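Local structure of bile salt hydrolase/transferase (2BJF) at residues 31-36 and 63-68; 217-222 and 228-233. The protein hydrolyses the amide bond of glycine- and taurine-conjugated bile salts and can also act as a bile acid amine N-acyltransferase. All blocks are in the same frame, centred on the assembly; numbering follows the deposited sequence.

Overall arrangement
Interactions 1 and 2 lie on opposite sides of the chain's centre, their centres about 35 Å apart and their nearest atoms about 14 Å apart, so they do not touch. Strands 29-33 and 64-67, which carry interaction 1, belong to a sheet beside the bile acid: the side chain of Phe67 comes within about 7 Å of the bound deoxycholate, and Thr66 and Ala68 touch it. Interaction 2 reaches the catalytic site through Arg228, whose side chain is about 5 Å from a bound taurine and about 6 Å from that of Cys2, the assigned nucleophile. Its loop, 217-222, borders a second subunit of the tetramer.

Interaction 1. Residues 31-36 and 63-68; sequences IFIPRN and DYPTFA
Phe67 points the outer end of its ring at two isoleucines of strand 29-33, and both are met at the ring's rim. From Ile33, the tip carbon CD1 lies in the plane of the ring, 3.7 Å from Phe67 CE2 and as far from CZ, so the methyl abuts the edge and stacks on neither face. Ile31 uses the root of its side chain: its CB is 3.9 Å from Phe67 CE1, while its CG2 branch reaches CZ. The carbonyl O of Ile31 also lies in the ring plane, 3.8 Å from Phe67 CE1, so the rim of the ring faces a partly negative atom as well as methyls. Phe67 gets there with CG beside its own backbone N (chi1 -73°), which swings the ring towards the isoleucines although its CB starts off to one side. Both strands belong to an antiparallel sheet of this Ntn-hydrolase fold, and both pair antiparallel with strand 54-61. The short segments run at 115° to each other, axes 9.3 Å apart, and are joined by side chains, with no hydrogen bond between them. In Ile33 the extended CG1-CD1 arm (chi2 172°) carries the same terminal methyl to Pro65, where it meets ring atom CG at 4.1 Å. Helix 105-112 closes over this patch, with Leu107 touching Ile33 and Phe67. Thr66, just before Phe67, has its CB turned away from residues 31-36 and touches the bound deoxycholate.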
ATOM      1  N   ILE A  31     -29.143  15.462 -23.910  1.00 11.80           N
ATOM      2  CA  ILE A  31     -30.577  15.463 -24.205  1.00 11.34           C
ATOM      3  C   ILE A  31     -31.332  16.464 -23.337  1.00 11.06           C
ATOM      4  O   ILE A  31     -31.209  16.455 -22.109  1.00 10.75           O
ATOM      5  CB  ILE A  31     -31.189  14.046 -24.016  1.00 11.43           C
ATOM      6  CG1 ILE A  31     -30.471  13.022 -24.903  1.00 11.30           C
ATOM      7  CG2 ILE A  31     -32.694  14.048 -24.299  1.00 11.32           C
ATOM      8  CD1 ILE A  31     -30.813  11.578 -24.579  1.00 11.44           C
ATOM      9  N   PHE A  32     -32.109  17.324 -23.993  1.00 10.64           N
ATOM     10  CA  PHE A  32     -33.016  18.245 -23.318  1.00 10.46           C
ATOM     11  C   PHE A  32     -34.460  17.809 -23.537  1.00 10.33           C
ATOM     12  O   PHE A  32     -34.883  17.588 -24.675  1.00 10.27           O
ATOM     13  CB  PHE A  32     -32.817  19.682 -23.824  1.00 10.48           C
ATOM     14  CG  PHE A  32     -33.857  20.653 -23.324  1.00 10.19           C
ATOM     15  CD1 PHE A  32     -33.755  21.209 -22.052  1.00 10.52           C
ATOM     16  CD2 PHE A  32     -34.941  21.010 -24.126  1.00 10.31           C
ATOM     17  CE1 PHE A  32     -34.713  22.104 -21.582  1.00 10.15           C
ATOM     18  CE2 PHE A  32     -35.908  21.903 -23.664  1.00  9.99           C
ATOM     19  CZ  PHE A  32     -35.793  22.452 -22.389  1.00 10.19           C
ATOM     20  N   ILE A  33     -35.206  17.689 -22.441  1.00 10.16           N
ATOM     21  CA  ILE A  33     -36.634  17.384 -22.498  1.00 10.14           C
ATOM     22  C   ILE A  33     -37.412  18.507 -21.811  1.00 10.20           C
ATOM     23  O   ILE A  33     -37.174  18.792 -20.636  1.00 10.02           O
ATOM     24  CB  ILE A  33     -36.979  16.023 -21.831  1.00 10.16           C
ATOM     25  CG1 ILE A  33     -36.055  14.909 -22.340  1.00  9.94           C
ATOM     26  CG2 ILE A  33     -38.445  15.666 -22.075  1.00 10.35           C
ATOM     27  CD1 ILE A  33     -36.201  13.585 -21.597  1.00 10.08           C
ATOM     28  N   PRO A  34     -38.340  19.156 -22.542  1.00 10.44           N
ATOM     29  CA  PRO A  34     -39.136  20.241 -21.965  1.00 10.64           C
ATOM     30  C   PRO A  34     -40.215  19.733 -21.006  1.00 11.01           C
ATOM     31  O   PRO A  34     -40.404  18.521 -20.872  1.00 10.99           O
ATOM     32  CB  PRO A  34     -39.777  20.892 -23.194  1.00 10.64           C
ATOM     33  CG  PRO A  34     -39.882  19.790 -24.185  1.00 10.55           C
ATOM     34  CD  PRO A  34     -38.686  18.908 -23.955  1.00 10.37           C
ATOM     35  N   ARG A  35     -40.906  20.664 -20.348  1.00 11.37           N
ATOM     36  CA  ARG A  35     -42.031  20.342 -19.467  1.00 11.88           C
ATOM     37  C   ARG A  35     -43.176  19.719 -20.256  1.00 12.14           C
ATOM     38  O   ARG A  35     -43.320  19.977 -21.457  1.00 12.15           O
ATOM     39  CB  ARG A  35     -42.563  21.606 -18.788  1.00 11.83           C
ATOM     40  CG  ARG A  35     -41.587  22.347 -17.898  1.00 11.85           C
ATOM     41  CD  ARG A  35     -42.063  23.779 -17.722  1.00 11.51           C
ATOM     42  NE  ARG A  35     -41.193  24.569 -16.856  1.00 11.39           N
ATOM     43  CZ  ARG A  35     -41.219  25.897 -16.774  1.00 11.33           C
ATOM     44  NH1 ARG A  35     -42.067  26.601 -17.515  1.00 11.17           N
ATOM     45  NH2 ARG A  35     -40.389  26.525 -15.952  1.00 11.54           N
ATOM     46  N   ASN A  36     -43.984  18.906 -19.576  0.50 12.37           N
ATOM     47  CA  ASN A  36     -45.202  18.321 -20.152  0.50 12.65           C
ATOM     48  C   ASN A  36     -44.957  17.501 -21.428  0.50 12.83           C
ATOM     49  O   ASN A  36     -45.800  17.457 -22.328  0.50 12.84           O
ATOM     50  CB  ASN A  36     -46.262  19.415 -20.378  0.50 12.74           C
ATOM     51  CG  ASN A  36     -47.660  18.854 -20.578  0.50 12.90           C
ATOM     52  OD1 ASN A  36     -48.313  19.138 -21.584  0.50 13.39           O
ATOM     53  ND2 ASN A  36     -48.127  18.057 -19.622  0.50 13.35           N
ATOM     54  N   ASP A  63     -36.477   4.702 -29.712  1.00 19.19           N
ATOM     55  CA  ASP A  63     -37.299   5.923 -29.634  1.00 18.71           C
ATOM     56  C   ASP A  63     -37.551   6.441 -28.204  1.00 18.09           C
ATOM     57  O   ASP A  63     -38.327   7.380 -28.007  1.00 18.21           O
ATOM     58  CB  ASP A  63     -38.620   5.759 -30.411  1.00 19.03           C
ATOM     59  CG  ASP A  63     -39.047   7.033 -31.131  1.00 19.76           C
ATOM     60  OD1 ASP A  63     -38.576   8.133 -30.767  1.00 21.02           O
ATOM     61  OD2 ASP A  63     -39.865   6.933 -32.072  1.00 20.87           O
ATOM     62  N   TYR A  64     -36.884   5.846 -27.215  1.00 17.13           N
ATOM     63  CA  TYR A  64     -37.086   6.223 -25.812  1.00 16.16           C
ATOM     64  C   TYR A  64     -35.815   6.774 -25.154  1.00 15.51           C
ATOM     65  O   TYR A  64     -34.758   6.145 -25.233  1.00 15.55           O
ATOM     66  CB  TYR A  64     -37.626   5.034 -25.009  1.00 15.94           C
ATOM     67  CG  TYR A  64     -38.200   5.414 -23.660  1.00 15.61           C
ATOM     68  CD1 TYR A  64     -39.501   5.906 -23.551  1.00 15.33           C
ATOM     69  CD2 TYR A  64     -37.445   5.283 -22.494  1.00 15.32           C
ATOM     70  CE1 TYR A  64     -40.037   6.258 -22.319  1.00 15.20           C
ATOM     71  CE2 TYR A  64     -37.971   5.636 -21.253  1.00 15.10           C
ATOM     72  CZ  TYR A  64     -39.267   6.122 -21.174  1.00 15.12           C
ATOM     73  OH  TYR A  64     -39.799   6.474 -19.956  1.00 15.21           O
ATOM     74  N   PRO A  65     -35.918   7.947 -24.494  1.00 14.89           N
ATOM     75  CA  PRO A  65     -34.750   8.549 -23.848  1.00 14.37           C
ATOM     76  C   PRO A  65     -34.404   7.894 -22.510  1.00 13.88           C
ATOM     77  O   PRO A  65     -35.283   7.681 -21.672  1.00 13.83           O
ATOM     78  CB  PRO A  65     -35.177  10.004 -23.637  1.00 14.33           C
ATOM     79  CG  PRO A  65     -36.660   9.951 -23.515  1.00 14.73           C
ATOM     80  CD  PRO A  65     -37.131   8.773 -24.329  1.00 14.90           C
ATOM     81  N   THR A  66     -33.126   7.571 -22.331  1.00 13.24           N
ATOM     82  CA  THR A  66     -32.624   7.016 -21.074  1.00 12.73           C
ATOM     83  C   THR A  66     -31.300   7.693 -20.718  1.00 12.37           C
ATOM     84  O   THR A  66     -30.472   7.948 -21.596  1.00 12.39           O
ATOM     85  CB  THR A  66     -32.509   5.464 -21.120  1.00 12.78           C
ATOM     86  OG1 THR A  66     -32.088   4.968 -19.844  1.00 12.53           O
ATOM     87  CG2 THR A  66     -31.539   4.993 -22.208  1.00 12.82           C
ATOM     88  N   PHE A  67     -31.110   7.990 -19.433  1.00 11.86           N
ATOM     89  CA  PHE A  67     -30.032   8.885 -18.999  1.00 11.38           C
ATOM     90  C   PHE A  67     -28.906   8.224 -18.209  1.00 11.28           C
ATOM     91  O   PHE A  67     -29.123   7.252 -17.481  1.00 11.24           O
ATOM     92  CB  PHE A  67     -30.606  10.044 -18.181  1.00 11.30           C
ATOM     93  CG  PHE A  67     -31.349  11.053 -19.004  1.00 11.19           C
ATOM     94  CD1 PHE A  67     -30.711  12.205 -19.454  1.00 11.15           C
ATOM     95  CD2 PHE A  67     -32.686  10.856 -19.332  1.00 11.25           C
ATOM     96  CE1 PHE A  67     -31.392  13.145 -20.220  1.00 10.92           C
ATOM     97  CE2 PHE A  67     -33.376  11.789 -20.100  1.00 11.06           C
ATOM     98  CZ  PHE A  67     -32.728  12.936 -20.544  1.00 11.10           C
ATOM     99  N   ALA A  68     -27.706   8.781 -18.360  1.00 11.09           N
ATOM    100  CA  ALA A  68     -26.538   8.387 -17.574  1.00 11.06           C
ATOM    101  C   ALA A  68     -26.365   9.318 -16.375  1.00 11.02           C
ATOM    102  O   ALA A  68     -26.003   8.880 -15.280  1.00 10.94           O
ATOM    103  CB  ALA A  68     -25.296   8.405 -18.440  1.00 11.12           C
TER

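Interaction 2. Residues 217-222 and 228-233; sequences VGLPGD and RFIRVA
Arg231 lays the aliphatic part of its side chain against Leu219, CD 3.8 Å from the leucine CD2, before its guanidinium turns to the backbone of residues 220-222. The chain bends at chi2 and again at chi3, the latter -59°, bringing NH1 between two carbonyls. It donates a nearly straight bond to Asp222 O (2.8 Å, 173° at the hydrogen) and another to Pro220 O at 2.9 Å. Both acceptors lie near the guanidinium plane; NH1 is in the carbonyl plane of Asp222 but tilted 28° from that of Pro220. One nitrogen thus clamps the loop on both sides of Gly221, while Asn258 accepts from NE and so limits rotation of the group. In this Ntn hydrolase the loop packs on helix 225-243, whose Arg228 bonds through NH1 to Cys2 O, NH2 to Asn175 OD1 and NE to Phe223 O, beside the active site. The Asp222 carboxylate is held by the hydroxyls of Thr224 and Ser227. Ile230 puts CG2 3.9 Å from Leu219 CD1 and 4.0 Å from Pro220 CD, the proline and isoleucine crossing at about a right angle. Beyond the loop, a second subunit forms backbone hydrogen bonds with Leu219 and Gly221.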
ATOM      1  N   VAL A 217       1.214   9.169   2.169  1.00 12.53           N
ATOM      2  CA  VAL A 217       1.759   7.845   1.865  1.00 12.72           C
ATOM      3  C   VAL A 217       0.855   6.772   2.482  1.00 12.63           C
ATOM      4  O   VAL A 217       0.489   6.850   3.657  1.00 12.95           O
ATOM      5  CB  VAL A 217       3.234   7.711   2.318  1.00 12.78           C
ATOM      6  CG1 VAL A 217       3.747   6.287   2.122  1.00 13.22           C
ATOM      7  CG2 VAL A 217       4.109   8.698   1.548  1.00 13.12           C
ATOM      8  N   GLY A 218       0.467   5.800   1.660  1.00 12.47           N
ATOM      9  CA  GLY A 218      -0.517   4.793   2.051  1.00 12.32           C
ATOM     10  C   GLY A 218      -1.827   4.929   1.288  1.00 12.03           C
ATOM     11  O   GLY A 218      -2.645   4.009   1.285  1.00 11.97           O
ATOM     12  N   LEU A 219      -2.033   6.080   0.650  1.00 11.69           N
ATOM     13  CA  LEU A 219      -3.200   6.279  -0.209  1.00 11.34           C
ATOM     14  C   LEU A 219      -3.131   5.296  -1.381  1.00 11.11           C
ATOM     15  O   LEU A 219      -2.091   5.199  -2.039  1.00 11.30           O
ATOM     16  CB  LEU A 219      -3.255   7.723  -0.722  1.00 11.34           C
ATOM     17  CG  LEU A 219      -4.556   8.220  -1.365  1.00 11.45           C
ATOM     18  CD1 LEU A 219      -5.644   8.465  -0.321  1.00 11.69           C
ATOM     19  CD2 LEU A 219      -4.305   9.487  -2.168  1.00 11.42           C
ATOM     20  N   PRO A 220      -4.223   4.543  -1.630  1.00 10.86           N
ATOM     21  CA  PRO A 220      -4.211   3.565  -2.724  1.00 10.65           C
ATOM     22  C   PRO A 220      -4.253   4.230  -4.100  1.00 10.39           C
ATOM     23  O   PRO A 220      -5.014   5.178  -4.304  1.00 10.40           O
ATOM     24  CB  PRO A 220      -5.475   2.737  -2.475  1.00 10.75           C
ATOM     25  CG  PRO A 220      -6.382   3.636  -1.718  1.00 10.73           C
ATOM     26  CD  PRO A 220      -5.507   4.551  -0.904  1.00 10.88           C
ATOM     27  N   GLY A 221      -3.441   3.727  -5.030  1.00 10.11           N
ATOM     28  CA  GLY A 221      -3.272   4.363  -6.339  1.00 10.13           C
ATOM     29  C   GLY A 221      -3.851   3.675  -7.555  1.00 10.04           C
ATOM     30  O   GLY A 221      -3.724   4.183  -8.672  1.00 10.11           O
ATOM     31  N   ASP A 222      -4.487   2.527  -7.346  1.00  9.95           N
ATOM     32  CA  ASP A 222      -5.078   1.767  -8.442  1.00  9.84           C
ATOM     33  C   ASP A 222      -6.442   2.334  -8.842  1.00  9.83           C
ATOM     34  O   ASP A 222      -6.892   3.347  -8.296  1.00  9.93           O
ATOM     35  CB  ASP A 222      -5.212   0.300  -8.047  1.00  9.88           C
ATOM     36  CG  ASP A 222      -6.108   0.114  -6.850  1.00 10.09           C
ATOM     37  OD1 ASP A 222      -5.638   0.323  -5.711  1.00 10.26           O
ATOM     38  OD2 ASP A 222      -7.288  -0.223  -7.053  1.00 10.93           O
ATOM     39  N   ARG A 228     -10.594   4.297  -5.689  1.00  9.05           N
ATOM     40  CA  ARG A 228     -11.048   5.580  -6.222  1.00  9.03           C
ATOM     41  C   ARG A 228     -11.930   6.330  -5.226  1.00  8.97           C
ATOM     42  O   ARG A 228     -11.823   7.551  -5.103  1.00  9.04           O
ATOM     43  CB  ARG A 228     -11.752   5.398  -7.571  1.00  9.16           C
ATOM     44  CG  ARG A 228     -10.802   4.997  -8.691  1.00  9.42           C
ATOM     45  CD  ARG A 228     -11.481   4.979 -10.053  1.00  9.15           C
ATOM     46  NE  ARG A 228     -12.319   3.798 -10.263  1.00  9.39           N
ATOM     47  CZ  ARG A 228     -13.640   3.765 -10.103  1.00  9.71           C
ATOM     48  NH1 ARG A 228     -14.298   4.850  -9.710  1.00 10.30           N
ATOM     49  NH2 ARG A 228     -14.306   2.640 -10.330  1.00  9.98           N
ATOM     50  N   PHE A 229     -12.781   5.595  -4.507  1.00  8.81           N
ATOM     51  CA  PHE A 229     -13.637   6.181  -3.469  1.00  8.82           C
ATOM     52  C   PHE A 229     -12.790   6.874  -2.402  1.00  8.85           C
ATOM     53  O   PHE A 229     -13.058   8.019  -2.038  1.00  8.74           O
ATOM     54  CB  PHE A 229     -14.536   5.108  -2.837  1.00  8.95           C
ATOM     55  CG  PHE A 229     -15.639   5.658  -1.965  1.00  9.12           C
ATOM     56  CD1 PHE A 229     -16.948   5.715  -2.432  1.00  9.88           C
ATOM     57  CD2 PHE A 229     -15.374   6.094  -0.666  1.00  9.69           C
ATOM     58  CE1 PHE A 229     -17.976   6.215  -1.628  1.00  9.67           C
ATOM     59  CE2 PHE A 229     -16.391   6.595   0.145  1.00  9.44           C
ATOM     60  CZ  PHE A 229     -17.696   6.655  -0.336  1.00  9.69           C
ATOM     61  N   ILE A 230     -11.762   6.178  -1.916  1.00  8.80           N
ATOM     62  CA  ILE A 230     -10.864   6.737  -0.906  1.00  9.06           C
ATOM     63  C   ILE A 230     -10.201   8.019  -1.410  1.00  9.09           C
ATOM     64  O   ILE A 230     -10.221   9.039  -0.722  1.00  9.06           O
ATOM     65  CB  ILE A 230      -9.791   5.707  -0.442  1.00  8.95           C
ATOM     66  CG1 ILE A 230     -10.449   4.449   0.155  1.00  9.04           C
ATOM     67  CG2 ILE A 230      -8.793   6.347   0.536  1.00  9.14           C
ATOM     68  CD1 ILE A 230     -11.386   4.693   1.343  1.00  9.88           C
ATOM     69  N   ARG A 231      -9.642   7.969  -2.619  1.00  9.42           N
ATOM     70  CA  ARG A 231      -8.937   9.121  -3.177  1.00  9.58           C
ATOM     71  C   ARG A 231      -9.834  10.348  -3.333  1.00  9.70           C
ATOM     72  O   ARG A 231      -9.488  11.427  -2.857  1.00  9.74           O
ATOM     73  CB  ARG A 231      -8.248   8.773  -4.503  1.00  9.61           C
ATOM     74  CG  ARG A 231      -7.073   7.815  -4.348  1.00  9.73           C
ATOM     75  CD  ARG A 231      -5.955   8.098  -5.356  1.00 10.24           C
ATOM     76  NE  ARG A 231      -6.385   7.997  -6.754  1.00 10.65           N
ATOM     77  CZ  ARG A 231      -6.544   6.856  -7.424  1.00 10.55           C
ATOM     78  NH1 ARG A 231      -6.330   5.683  -6.835  1.00 10.28           N
ATOM     79  NH2 ARG A 231      -6.927   6.888  -8.693  1.00 10.65           N
ATOM     80  N   VAL A 232     -10.992  10.177  -3.970  1.00  9.80           N
ATOM     81  CA  VAL A 232     -11.903  11.304  -4.197  1.00 10.04           C
ATOM     82  C   VAL A 232     -12.452  11.874  -2.878  1.00  9.93           C
ATOM     83  O   VAL A 232     -12.604  13.086  -2.739  1.00 10.06           O
ATOM     84  CB  VAL A 232     -13.024  10.968  -5.234  1.00 10.06           C
ATOM     85  CG1 VAL A 232     -13.994   9.915  -4.712  1.00 10.30           C
ATOM     86  CG2 VAL A 232     -13.763  12.224  -5.669  1.00 10.97           C
ATOM     87  N   ALA A 233     -12.712  10.999  -1.907  1.00 10.04           N
ATOM     88  CA  ALA A 233     -13.216  11.433  -0.602  1.00 10.02           C
ATOM     89  C   ALA A 233     -12.234  12.366   0.106  1.00 10.07           C
ATOM     90  O   ALA A 233     -12.628  13.414   0.624  1.00 10.04           O
ATOM     91  CB  ALA A 233     -13.538  10.233   0.272  1.00 10.03           C
TER